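Local coordinates for protein putative phophotriesterase (Proteus mirabilis, PDB 3RHG) that probably hydrolyses ester bonds, as a zinc-binding member of the phosphotriesterase family that uses two divalent metal ions per subunit, at residues A[315-320]-A[332-337]; A[275-280]-A[287-292]; A[76-81]-A[112-117]; A[212-217]-A[223-228]. All blocks are in the same frame, centred on the assembly; numbering follows the deposited sequence.

Contact 1. Residues A[315-320]-A[332-337]; sequences VFLSLL and KLCIDN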
loop_
_atom_site.group_PDB
_atom_site.type_symbol
_atom_site.label_atom_id
_atom_site.label_comp_id
_atom_site.label_asym_id
_atom_site.label_seq_id
_atom_site.Cartn_x
_atom_site.Cartn_y
_atom_site.Cartn_z
ATOM N N VAL A 315 -13.338 1.388 6.723
ATOM C CA VAL A 315 -12.870 2.046 5.520
ATOM C C VAL A 315 -13.422 1.484 4.225
ATOM O O VAL A 315 -13.923 2.204 3.407
ATOM C CB VAL A 315 -11.353 2.006 5.445
ATOM C CG1 VAL A 315 -10.860 2.574 4.148
ATOM C CG2 VAL A 315 -10.786 2.746 6.621
ATOM N N PHE A 316 -13.369 0.179 4.069
ATOM C CA PHE A 316 -13.859 -0.403 2.810
ATOM C C PHE A 316 -15.347 -0.062 2.550
ATOM O O PHE A 316 -15.711 0.309 1.425
ATOM C CB PHE A 316 -13.635 -1.915 2.771
ATOM C CG PHE A 316 -13.894 -2.518 1.422
ATOM C CD1 PHE A 316 -12.935 -2.416 0.419
ATOM C CD2 PHE A 316 -15.089 -3.196 1.158
ATOM C CE1 PHE A 316 -13.152 -2.965 -0.851
ATOM C CE2 PHE A 316 -15.330 -3.763 -0.114
ATOM C CZ PHE A 316 -14.332 -3.656 -1.123
ATOM N N LEU A 317 -16.197 -0.182 3.573
ATOM C CA LEU A 317 -17.620 0.138 3.390
ATOM C C LEU A 317 -17.827 1.619 3.053
ATOM O O LEU A 317 -18.745 1.954 2.291
ATOM C CB LEU A 317 -18.460 -0.275 4.615
ATOM C CG LEU A 317 -18.462 -1.789 4.909
ATOM C CD1 LEU A 317 -19.475 -2.131 6.015
ATOM C CD2 LEU A 317 -18.761 -2.599 3.664
ATOM N N SER A 318 -16.989 2.505 3.611
ATOM C CA SER A 318 -17.044 3.949 3.280
ATOM C C SER A 318 -16.639 4.191 1.837
ATOM O O SER A 318 -17.235 5.023 1.135
ATOM C CB SER A 318 -16.112 4.768 4.185
ATOM O OG SER A 318 -16.647 4.862 5.479
ATOM N N LEU A 319 -15.601 3.483 1.398
ATOM C CA LEU A 319 -15.176 3.586 0.021
ATOM C C LEU A 319 -16.265 3.125 -0.950
ATOM O O LEU A 319 -16.446 3.736 -2.007
ATOM C CB LEU A 319 -13.869 2.812 -0.197
ATOM C CG LEU A 319 -12.636 3.402 0.509
ATOM C CD1 LEU A 319 -11.371 2.530 0.245
ATOM C CD2 LEU A 319 -12.414 4.867 0.109
ATOM N N LEU A 320 -16.983 2.052 -0.608
ATOM C CA LEU A 320 -18.113 1.620 -1.450
ATOM C C LEU A 320 -19.202 2.674 -1.531
ATOM O O LEU A 320 -19.808 2.863 -2.588
ATOM C CB LEU A 320 -18.715 0.296 -0.963
ATOM C CG LEU A 320 -17.887 -0.971 -1.121
ATOM C CD1 LEU A 320 -18.611 -2.167 -0.435
ATOM C CD2 LEU A 320 -17.613 -1.242 -2.615
ATOM N N LYS A 332 -25.704 -4.874 4.359
ATOM C CA LYS A 332 -25.801 -6.340 4.345
ATOM C C LYS A 332 -24.453 -7.039 4.181
ATOM O O LYS A 332 -24.311 -8.211 4.575
ATOM C CB LYS A 332 -26.751 -6.812 3.240
ATOM C CG LYS A 332 -28.209 -6.434 3.484
ATOM C CD LYS A 332 -29.136 -6.853 2.327
ATOM C CE LYS A 332 -30.531 -6.249 2.494
ATOM N NZ LYS A 332 -31.482 -6.644 1.406
ATOM N N LEU A 333 -23.480 -6.344 3.588
ATOM C CA LEU A 333 -22.242 -7.017 3.147
ATOM C C LEU A 333 -21.481 -7.665 4.289
ATOM O O LEU A 333 -20.881 -8.718 4.094
ATOM C CB LEU A 333 -21.312 -6.056 2.406
ATOM C CG LEU A 333 -21.737 -5.667 0.984
ATOM C CD1 LEU A 333 -20.824 -4.574 0.460
ATOM C CD2 LEU A 333 -21.708 -6.877 0.046
ATOM N N CYS A 334 -21.500 -7.029 5.466
ATOM C CA CYS A 334 -20.732 -7.519 6.621
ATOM C C CYS A 334 -21.620 -8.052 7.735
ATOM O O CYS A 334 -21.126 -8.341 8.831
ATOM C CB CYS A 334 -19.826 -6.424 7.183
ATOM S SG CYS A 334 -18.557 -5.889 6.022
ATOM N N ILE A 335 -22.934 -8.112 7.480
ATOM C CA ILE A 335 -23.889 -8.604 8.470
ATOM C C ILE A 335 -24.735 -9.745 7.907
ATOM O O ILE A 335 -24.418 -10.925 8.137
ATOM C CB ILE A 335 -24.790 -7.451 8.980
ATOM C CG1 ILE A 335 -23.902 -6.344 9.568
ATOM C CG2 ILE A 335 -25.767 -7.965 10.049
ATOM C CD1 ILE A 335 -24.621 -5.078 9.949
ATOM N N ASP A 336 -25.763 -9.409 7.120
ATOM C CA ASP A 336 -26.621 -10.438 6.532
ATOM C C ASP A 336 -25.841 -11.475 5.715
ATOM O O ASP A 336 -26.118 -12.674 5.800
ATOM C CB ASP A 336 -27.683 -9.833 5.621
ATOM C CG ASP A 336 -28.499 -8.758 6.307
ATOM O OD1 ASP A 336 -29.744 -8.759 6.134
ATOM O OD2 ASP A 336 -27.893 -7.897 6.986
ATOM N N ASN A 337 -24.906 -11.010 4.892
ATOM C CA ASN A 337 -24.228 -11.913 3.958
ATOM C C ASN A 337 -23.397 -12.992 4.686
ATOM O O ASN A 337 -23.616 -14.188 4.464
ATOM C CB ASN A 337 -23.379 -11.125 2.964
ATOM C CG ASN A 337 -24.212 -10.484 1.859
ATOM O OD1 ASN A 337 -25.447 -10.337 1.984
ATOM N ND2 ASN A 337 -23.542 -10.052 0.787
#
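Leu317 and Leu320 meet Leu333 and Cys334 in a buried apolar contact on the outer layer of a (beta/alpha)8 barrel. Helix 311-322 follows the last barrel strand, 289-291. Its partner is the end of helix 327-333 and the turn that leads into helix 336-343. Leu320 and Leu333 point at each other tip to tip. Leu320 CD1 and Leu333 CD1 are 3.4 Å apart, closer than usual van der Waals contact. Leu317 lies one turn earlier and spreads its fork over the sulfur. Leu317 CD1 is 3.9 Å from Cys334 SG, and Leu317 CD2 is 4.1 Å from it. The sulfur sits beside its own backbone N (chi1 -64°), which turns it toward the helix. CD2 of Leu317 also reaches CD1 of Leu333, at 4.3 Å. Leu291 of strand 289-291 packs against Leu317, Leu333 and Cys334, and Cys334 is tied by a backbone hydrogen bond to Thr20 in the first barrel strand. Another part of helix 311-322 faces the second subunit, where Leu319 packs on Tyr39 of that chain. The turn after Leu333 is held through one carbonyl: Lys332 O accepts from Ile335 N at 3.2 Å and from Asn337 N at 2.9 Å.

Contact 2. Residues A[275-280]-A[287-292]; sequences EAVATL and NQIVLS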
loop_
_atom_site.group_PDB
_atom_site.type_symbol
_atom_site.label_atom_id
_atom_site.label_comp_id
_atom_site.label_asym_id
_atom_site.label_seq_id
_atom_site.Cartn_x
_atom_site.Cartn_y
_atom_site.Cartn_z
ATOM N N GLU A 275 -13.538 -1.348 -6.711
ATOM C CA GLU A 275 -14.116 -1.368 -8.051
ATOM C C GLU A 275 -14.652 -2.756 -8.448
ATOM O O GLU A 275 -15.721 -2.868 -9.052
ATOM C CB GLU A 275 -13.097 -0.883 -9.090
ATOM C CG GLU A 275 -13.698 -0.711 -10.486
ATOM C CD GLU A 275 -14.896 0.257 -10.521
ATOM O OE1 GLU A 275 -14.901 1.283 -9.789
ATOM O OE2 GLU A 275 -15.842 -0.009 -11.295
ATOM N N ALA A 276 -13.919 -3.812 -8.106
ATOM C CA ALA A 276 -14.355 -5.165 -8.429
ATOM C C ALA A 276 -15.678 -5.468 -7.699
ATOM O O ALA A 276 -16.629 -5.952 -8.304
ATOM C CB ALA A 276 -13.290 -6.189 -8.025
ATOM N N VAL A 277 -15.717 -5.201 -6.391
ATOM C CA VAL A 277 -16.910 -5.487 -5.591
ATOM C C VAL A 277 -18.086 -4.605 -6.028
ATOM O O VAL A 277 -19.213 -5.090 -6.190
ATOM C CB VAL A 277 -16.620 -5.349 -4.070
ATOM C CG1 VAL A 277 -17.915 -5.334 -3.242
ATOM C CG2 VAL A 277 -15.633 -6.452 -3.619
ATOM N N ALA A 278 -17.817 -3.325 -6.256
ATOM C CA ALA A 278 -18.885 -2.397 -6.692
ATOM C C ALA A 278 -19.464 -2.897 -8.005
ATOM O O ALA A 278 -20.682 -2.909 -8.189
ATOM C CB ALA A 278 -18.347 -0.966 -6.863
ATOM N N THR A 279 -18.592 -3.308 -8.930
ATOM C CA THR A 279 -19.074 -3.784 -10.235
ATOM C C THR A 279 -19.931 -5.061 -10.127
ATOM O O THR A 279 -20.978 -5.187 -10.787
ATOM C CB THR A 279 -17.918 -3.919 -11.241
ATOM O OG1 THR A 279 -17.316 -2.628 -11.414
ATOM C CG2 THR A 279 -18.416 -4.427 -12.604
ATOM N N LEU A 280 -19.504 -6.007 -9.300
ATOM C CA LEU A 280 -20.298 -7.198 -9.080
ATOM C C LEU A 280 -21.666 -6.851 -8.494
ATOM O O LEU A 280 -22.663 -7.450 -8.869
ATOM C CB LEU A 280 -19.559 -8.172 -8.154
ATOM C CG LEU A 280 -18.336 -8.872 -8.777
ATOM C CD1 LEU A 280 -17.695 -9.802 -7.732
ATOM C CD2 LEU A 280 -18.704 -9.663 -10.038
ATOM N N ASN A 287 -25.671 -10.210 -3.083
ATOM C CA ASN A 287 -26.057 -11.176 -2.057
ATOM C C ASN A 287 -25.195 -12.440 -2.060
ATOM O O ASN A 287 -25.508 -13.409 -1.347
ATOM C CB ASN A 287 -27.525 -11.565 -2.220
ATOM C CG ASN A 287 -28.462 -10.380 -2.122
ATOM O OD1 ASN A 287 -28.340 -9.550 -1.228
ATOM N ND2 ASN A 287 -29.423 -10.311 -3.034
ATOM N N GLN A 288 -24.120 -12.435 -2.861
ATOM C CA GLN A 288 -23.241 -13.599 -2.968
ATOM C C GLN A 288 -21.804 -13.243 -2.644
ATOM O O GLN A 288 -20.899 -14.008 -2.955
ATOM C CB GLN A 288 -23.286 -14.240 -4.369
ATOM C CG GLN A 288 -24.453 -15.143 -4.586
ATOM C CD GLN A 288 -24.512 -15.683 -5.990
ATOM O OE1 GLN A 288 -25.274 -15.163 -6.832
ATOM N NE2 GLN A 288 -23.668 -16.708 -6.286
ATOM N N ILE A 289 -21.590 -12.103 -2.002
ATOM C CA ILE A 289 -20.240 -11.620 -1.740
ATOM C C ILE A 289 -19.994 -11.524 -0.242
ATOM O O ILE A 289 -20.863 -11.072 0.499
ATOM C CB ILE A 289 -20.046 -10.213 -2.338
ATOM C CG1 ILE A 289 -20.158 -10.271 -3.867
ATOM C CG2 ILE A 289 -18.693 -9.617 -1.901
ATOM C CD1 ILE A 289 -20.229 -8.898 -4.520
ATOM N N VAL A 290 -18.831 -11.995 0.221
ATOM C CA VAL A 290 -18.409 -11.716 1.599
ATOM C C VAL A 290 -17.020 -11.073 1.589
ATOM O O VAL A 290 -16.279 -11.206 0.594
ATOM C CB VAL A 290 -18.479 -12.950 2.523
ATOM C CG1 VAL A 290 -19.929 -13.310 2.834
ATOM C CG2 VAL A 290 -17.726 -14.134 1.881
ATOM N N LEU A 291 -16.676 -10.411 2.695
ATOM C CA LEU A 291 -15.495 -9.536 2.789
ATOM C C LEU A 291 -14.717 -9.830 4.052
ATOM O O LEU A 291 -15.310 -10.039 5.104
ATOM C CB LEU A 291 -15.947 -8.079 2.914
ATOM C CG LEU A 291 -16.907 -7.570 1.838
ATOM C CD1 LEU A 291 -17.330 -6.133 2.135
ATOM C CD2 LEU A 291 -16.342 -7.676 0.424
ATOM N N SER A 292 -13.382 -9.847 3.976
ATOM C CA SER A 292 -12.597 -10.027 5.189
ATOM C C SER A 292 -11.161 -9.520 4.935
ATOM O O SER A 292 -10.873 -9.002 3.837
ATOM C CB SER A 292 -12.623 -11.511 5.630
ATOM O OG SER A 292 -12.876 -11.642 7.034
#
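Glu275 O accepts two hydrogen bonds from one residue, Thr279. The helical backbone bond comes from Thr279 N, and the hydroxyl OG1 of Thr279 adds a second at 2.9 Å to Glu275 O. The two donors arrive from opposite faces of the carbonyl plane. The hydroxyl is tilted 27° from that plane, with a C=O...donor angle of 152°. This grip lies within helix 270-282. The contact with the strand is made by Val277 and Leu280. Ile289 carries most of it from the strand. Its CG1 stands beside the backbone N (chi1 -64°) and its chain extends on to CD1, which reaches the helix. CD1 of Ile289 is 3.8 Å from Leu280 CB, and these two side chains cross obliquely. Ile289 CD1 also lies 4.4 Å from Val277 CG1. This is the second half of the beta-alpha-beta crossover from strand 249-252 through helix 270-282 to strand 289-291, within the parallel barrel. Helix and strand segments run nearly antiparallel, at 153°, with their axes 10.7 Å apart. Phe252 of the preceding strand packs on both Val277 and Leu280. Phe316 of helix 311-322 covers Val277 and Leu291. Nearer the metal end of the strand, Val277 CG2 meets Leu291 CD2 at 4.3 Å.

Contact 3. Residues A[76-81]-A[112-117]; sequences DVIFEL and AELTGI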
loop_
_atom_site.group_PDB
_atom_site.type_symbol
_atom_site.label_atom_id
_atom_site.label_comp_id
_atom_site.label_asym_id
_atom_site.label_seq_id
_atom_site.Cartn_x
_atom_site.Cartn_y
_atom_site.Cartn_z
ATOM N N ASP A 76 -1.574 -9.583 22.203
ATOM C CA ASP A 76 -1.561 -8.845 20.933
ATOM C C ASP A 76 -2.864 -9.046 20.170
ATOM O O ASP A 76 -3.435 -8.099 19.612
ATOM C CB ASP A 76 -0.393 -9.299 20.062
ATOM C CG ASP A 76 0.955 -8.852 20.606
ATOM O OD1 ASP A 76 1.048 -7.728 21.141
ATOM O OD2 ASP A 76 1.922 -9.626 20.492
ATOM N N VAL A 77 -3.324 -10.293 20.125
ATOM C CA VAL A 77 -4.598 -10.614 19.462
ATOM C C VAL A 77 -5.797 -9.880 20.099
ATOM O O VAL A 77 -6.633 -9.299 19.397
ATOM C CB VAL A 77 -4.817 -12.151 19.408
ATOM C CG1 VAL A 77 -6.203 -12.493 18.829
ATOM C CG2 VAL A 77 -3.706 -12.816 18.580
ATOM N N ILE A 78 -5.872 -9.887 21.428
ATOM C CA ILE A 78 -6.957 -9.194 22.121
ATOM C C ILE A 78 -6.889 -7.690 21.851
ATOM O O ILE A 78 -7.914 -7.049 21.605
ATOM C CB ILE A 78 -6.941 -9.485 23.628
ATOM C CG1 ILE A 78 -7.418 -10.919 23.872
ATOM C CG2 ILE A 78 -7.811 -8.481 24.378
ATOM C CD1 ILE A 78 -7.276 -11.385 25.297
ATOM N N PHE A 79 -5.685 -7.117 21.886
ATOM C CA PHE A 79 -5.539 -5.706 21.599
ATOM C C PHE A 79 -6.089 -5.382 20.202
ATOM O O PHE A 79 -6.814 -4.415 20.008
ATOM C CB PHE A 79 -4.068 -5.299 21.705
ATOM C CG PHE A 79 -3.842 -3.831 21.556
ATOM C CD1 PHE A 79 -4.046 -2.971 22.632
ATOM C CD2 PHE A 79 -3.419 -3.301 20.347
ATOM C CE1 PHE A 79 -3.835 -1.614 22.499
ATOM C CE2 PHE A 79 -3.204 -1.930 20.213
ATOM C CZ PHE A 79 -3.416 -1.093 21.289
ATOM N N GLU A 80 -5.754 -6.213 19.226
ATOM C CA GLU A 80 -6.196 -5.983 17.855
ATOM C C GLU A 80 -7.695 -6.208 17.693
ATOM O O GLU A 80 -8.368 -5.492 16.946
ATOM C CB GLU A 80 -5.413 -6.878 16.906
ATOM C CG GLU A 80 -3.973 -6.403 16.740
ATOM C CD GLU A 80 -3.894 -5.098 15.961
ATOM O OE1 GLU A 80 -4.552 -5.007 14.894
ATOM O OE2 GLU A 80 -3.167 -4.172 16.407
ATOM N N LEU A 81 -8.222 -7.197 18.413
ATOM C CA LEU A 81 -9.639 -7.493 18.345
ATOM C C LEU A 81 -10.466 -6.352 18.920
ATOM O O LEU A 81 -11.604 -6.129 18.510
ATOM C CB LEU A 81 -9.946 -8.773 19.110
ATOM C CG LEU A 81 -9.649 -10.078 18.385
ATOM C CD1 LEU A 81 -9.802 -11.234 19.357
ATOM C CD2 LEU A 81 -10.583 -10.236 17.154
ATOM N N ALA A 112 -12.499 -15.600 23.163
ATOM C CA ALA A 112 -13.944 -15.465 23.182
ATOM C C ALA A 112 -14.418 -15.071 24.583
ATOM O O ALA A 112 -15.250 -14.171 24.755
ATOM C CB ALA A 112 -14.606 -16.767 22.728
ATOM N N GLU A 113 -13.884 -15.755 25.587
ATOM C CA GLU A 113 -14.282 -15.525 26.966
ATOM C C GLU A 113 -13.878 -14.125 27.452
ATOM O O GLU A 113 -14.647 -13.436 28.129
ATOM C CB GLU A 113 -13.663 -16.594 27.855
ATOM C CG GLU A 113 -14.284 -17.956 27.675
ATOM C CD GLU A 113 -13.537 -19.034 28.436
ATOM O OE1 GLU A 113 -12.346 -18.807 28.753
ATOM O OE2 GLU A 113 -14.135 -20.103 28.716
ATOM N N LEU A 114 -12.675 -13.699 27.098
ATOM C CA LEU A 114 -12.168 -12.410 27.576
ATOM C C LEU A 114 -12.813 -11.211 26.874
ATOM O O LEU A 114 -12.989 -10.161 27.481
ATOM C CB LEU A 114 -10.642 -12.340 27.457
ATOM C CG LEU A 114 -9.921 -13.310 28.391
ATOM C CD1 LEU A 114 -8.485 -13.491 27.978
ATOM C CD2 LEU A 114 -10.008 -12.836 29.840
ATOM N N THR A 115 -13.160 -11.373 25.598
ATOM C CA THR A 115 -13.619 -10.244 24.791
ATOM C C THR A 115 -15.114 -10.232 24.582
ATOM O O THR A 115 -15.688 -9.186 24.288
ATOM C CB THR A 115 -12.998 -10.250 23.393
ATOM O OG1 THR A 115 -13.440 -11.411 22.674
ATOM C CG2 THR A 115 -11.489 -10.244 23.480
ATOM N N GLY A 116 -15.741 -11.397 24.708
ATOM C CA GLY A 116 -17.173 -11.509 24.465
ATOM C C GLY A 116 -17.506 -11.546 22.989
ATOM O O GLY A 116 -18.671 -11.593 22.607
ATOM N N ILE A 117 -16.482 -11.522 22.145
ATOM C CA ILE A 117 -16.685 -11.699 20.701
ATOM C C ILE A 117 -16.999 -13.174 20.422
ATOM O O ILE A 117 -16.446 -14.059 21.080
ATOM C CB ILE A 117 -15.429 -11.254 19.925
ATOM C CG1 ILE A 117 -15.155 -9.763 20.166
ATOM C CG2 ILE A 117 -15.539 -11.604 18.428
ATOM C CD1 ILE A 117 -13.805 -9.319 19.702
#
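An ST turn closes helix 105-115, and its threonine packs against Ile78 of helix 74-86. Thr115 OG1 accepts a hydrogen bond from Ile117 N at 3.1 Å, with an N-H...O angle of 161°. The hydroxyl is also hydrogen-bonded to Val111 O, one turn back in its helix. With chi1 at 64°, OG1 lies between the backbone N and the carbonyl carbon. The same rotation leaves CG2 to face the other helix. There CG2 of Thr115 lies 4.1 Å from Ile78 CG1 and 4.2 Å from Ile78 CG2, so it rests against both branches of the isoleucine. The end of Ile78 goes further out, toward Leu114. Ile78 CD1 is 3.6 Å from Leu114 CD1, and the two side chains cross at about a right angle. Leu114 is at the exposed margin of the contact. The two helices are neighbours on the outside of the barrel, joined in the chain through strand 89-94. Gly116 leaves the helix with positive phi, and Ile117 then leads into strand 118-123. Ile117 points toward helix 74-86, and its CD1 is 3.9 Å from Leu81 CB. Ile92 of strand 89-94 packs against both Leu81 and Ile117. Lys85, further along helix 74-86, hydrogen-bonds through NZ to the carbonyl oxygen of Thr115.

Contact 4. Residues A[212-217]-A[223-228]; sequences DILLTE and AKISLA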
loop_
_atom_site.group_PDB
_atom_site.type_symbol
_atom_site.label_atom_id
_atom_site.label_comp_id
_atom_site.label_asym_id
_atom_site.label_seq_id
_atom_site.Cartn_x
_atom_site.Cartn_y
_atom_site.Cartn_z
ATOM N N ASP A 212 -16.309 -28.270 -10.154
ATOM C CA ASP A 212 -16.700 -29.533 -10.783
ATOM C C ASP A 212 -16.613 -30.667 -9.753
ATOM O O ASP A 212 -17.430 -31.576 -9.768
ATOM C CB ASP A 212 -15.840 -29.863 -12.000
ATOM C CG ASP A 212 -16.151 -28.997 -13.193
ATOM O OD1 ASP A 212 -17.161 -28.253 -13.181
ATOM O OD2 ASP A 212 -15.387 -29.053 -14.163
ATOM N N ILE A 213 -15.620 -30.614 -8.862
ATOM C CA ILE A 213 -15.556 -31.613 -7.803
ATOM C C ILE A 213 -16.641 -31.395 -6.741
ATOM O O ILE A 213 -17.397 -32.314 -6.437
ATOM C CB ILE A 213 -14.139 -31.688 -7.165
ATOM C CG1 ILE A 213 -13.105 -32.214 -8.193
ATOM C CG2 ILE A 213 -14.168 -32.526 -5.881
ATOM C CD1 ILE A 213 -11.652 -31.945 -7.773
ATOM N N LEU A 214 -16.728 -30.175 -6.190
ATOM C CA LEU A 214 -17.631 -29.943 -5.065
ATOM C C LEU A 214 -19.086 -30.028 -5.464
ATOM O O LEU A 214 -19.893 -30.589 -4.727
ATOM C CB LEU A 214 -17.381 -28.574 -4.414
ATOM C CG LEU A 214 -16.045 -28.456 -3.684
ATOM C CD1 LEU A 214 -15.827 -27.003 -3.203
ATOM C CD2 LEU A 214 -16.017 -29.449 -2.501
ATOM N N LEU A 215 -19.424 -29.438 -6.611
ATOM C CA LEU A 215 -20.830 -29.320 -6.989
ATOM C C LEU A 215 -21.284 -30.478 -7.876
ATOM O O LEU A 215 -22.269 -31.136 -7.573
ATOM C CB LEU A 215 -21.116 -27.971 -7.663
ATOM C CG LEU A 215 -20.608 -26.740 -6.905
ATOM C CD1 LEU A 215 -20.992 -25.443 -7.647
ATOM C CD2 LEU A 215 -21.184 -26.739 -5.478
ATOM N N THR A 216 -20.573 -30.718 -8.978
ATOM C CA THR A 216 -21.005 -31.706 -9.955
ATOM C C THR A 216 -20.811 -33.117 -9.415
ATOM O O THR A 216 -21.734 -33.932 -9.445
ATOM C CB THR A 216 -20.264 -31.520 -11.301
ATOM O OG1 THR A 216 -20.358 -30.142 -11.703
ATOM C CG2 THR A 216 -20.883 -32.389 -12.392
ATOM N N GLU A 217 -19.620 -33.395 -8.898
ATOM C CA GLU A 217 -19.292 -34.735 -8.424
ATOM C C GLU A 217 -19.856 -35.025 -7.025
ATOM O O GLU A 217 -20.548 -36.044 -6.823
ATOM C CB GLU A 217 -17.767 -34.965 -8.450
ATOM C CG GLU A 217 -17.363 -36.343 -7.937
ATOM C CD GLU A 217 -15.861 -36.532 -7.818
ATOM O OE1 GLU A 217 -15.088 -35.721 -8.384
ATOM O OE2 GLU A 217 -15.444 -37.504 -7.151
ATOM N N ALA A 223 -24.638 -22.793 -2.031
ATOM C CA ALA A 223 -24.851 -21.671 -1.118
ATOM C C ALA A 223 -24.137 -21.844 0.227
ATOM O O ALA A 223 -24.128 -20.934 1.061
ATOM C CB ALA A 223 -26.341 -21.464 -0.899
ATOM N N LYS A 224 -23.527 -23.013 0.442
ATOM C CA LYS A 224 -22.755 -23.233 1.654
ATOM C C LYS A 224 -21.255 -23.337 1.329
ATOM O O LYS A 224 -20.475 -23.752 2.178
ATOM C CB LYS A 224 -23.263 -24.486 2.407
ATOM C CG LYS A 224 -24.690 -24.336 2.992
ATOM C CD LYS A 224 -24.760 -23.239 4.047
ATOM C CE LYS A 224 -23.996 -23.612 5.341
ATOM N NZ LYS A 224 -24.176 -22.516 6.371
ATOM N N ILE A 225 -20.861 -22.917 0.122
ATOM C CA ILE A 225 -19.451 -22.923 -0.292
ATOM C C ILE A 225 -18.976 -21.501 -0.582
ATOM O O ILE A 225 -19.661 -20.738 -1.278
ATOM C CB ILE A 225 -19.263 -23.810 -1.540
ATOM C CG1 ILE A 225 -19.480 -25.285 -1.118
ATOM C CG2 ILE A 225 -17.854 -23.628 -2.180
ATOM C CD1 ILE A 225 -19.713 -26.185 -2.242
ATOM N N SER A 226 -17.808 -21.144 -0.049
ATOM C CA SER A 226 -17.171 -19.878 -0.384
ATOM C C SER A 226 -15.783 -20.094 -0.957
ATOM O O SER A 226 -15.010 -20.950 -0.465
ATOM C CB SER A 226 -17.103 -18.944 0.830
ATOM O OG SER A 226 -16.436 -19.588 1.906
ATOM N N LEU A 227 -15.477 -19.323 -1.995
ATOM C CA LEU A 227 -14.152 -19.369 -2.597
ATOM C C LEU A 227 -13.297 -18.253 -1.995
ATOM O O LEU A 227 -13.516 -17.090 -2.275
ATOM C CB LEU A 227 -14.215 -19.280 -4.137
ATOM C CG LEU A 227 -15.057 -20.368 -4.815
ATOM C CD1 LEU A 227 -14.981 -20.237 -6.358
ATOM C CD2 LEU A 227 -14.554 -21.755 -4.369
ATOM N N ALA A 228 -12.342 -18.608 -1.145
ATOM C CA ALA A 228 -11.448 -17.620 -0.548
ATOM C C ALA A 228 -10.479 -17.053 -1.594
ATOM O O ALA A 228 -10.243 -17.641 -2.644
ATOM C CB ALA A 228 -10.627 -18.253 0.603
#
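No flat side-chain group takes part where Leu214 and Leu215 meet Ile225. Three branched aliphatic chains fit together instead. CD1 of Ile225 touches both leucines. Ile225 CD1 is 3.6 Å from Leu215 CD2 and 4.0 Å from Leu214 CB. Ile225 and Leu215 slide past each other in opposite directions. Leu214 crosses the isoleucine at a slant, and its CD1 lies 4.1 Å from Ile225 CG2. CG1 of Ile225 stands beside the backbone N (chi1 -69°), which carries CD1 toward the helix. CD1 and CG2 of Ile225 both touch Leu214 CD1. The helix has a wider pi-type turn here, with Glu217 N bonded to Asp212 O at 3.0 Å. The contact closes the beta-alpha-beta unit of strand 195-199, helix 207-217 and strand 225-227 in the (beta/alpha)8 barrel. Met196 and Ile198 of the first of these strands also pack on Leu214, and Leu181 and Ala185 of helix 175-188 lie against it too. No hydrogen bond crosses between the two segments. Between these segments the helix meets the strand through buried apolar surface, while backbone bonds of Ile225 and Ser226 go to Trp249, Met196 and Ile198 of the neighbouring strands.

From the N terminus the contacts come in the order 3, 4, 2, 1. They lie in series: each closes before the next opens, and none nest or cross. Contact 3 closes a loop of 30 residues that holds strand 89-94. Contact 4 closes one of five residues and contact 2 one of six, each bringing a helix back onto the barrel strand that follows it. Contact 1, beyond the last barrel strand, closes a loop of 11 residues, seven of them helical. Contacts 1 and 2 touch, with Phe316 CD2 3.8 Å from Leu291 CD1. Contacts 2 and 4 reach the same parallel sheet without touching. Contact 3 lies across the chain's centre from contact 4.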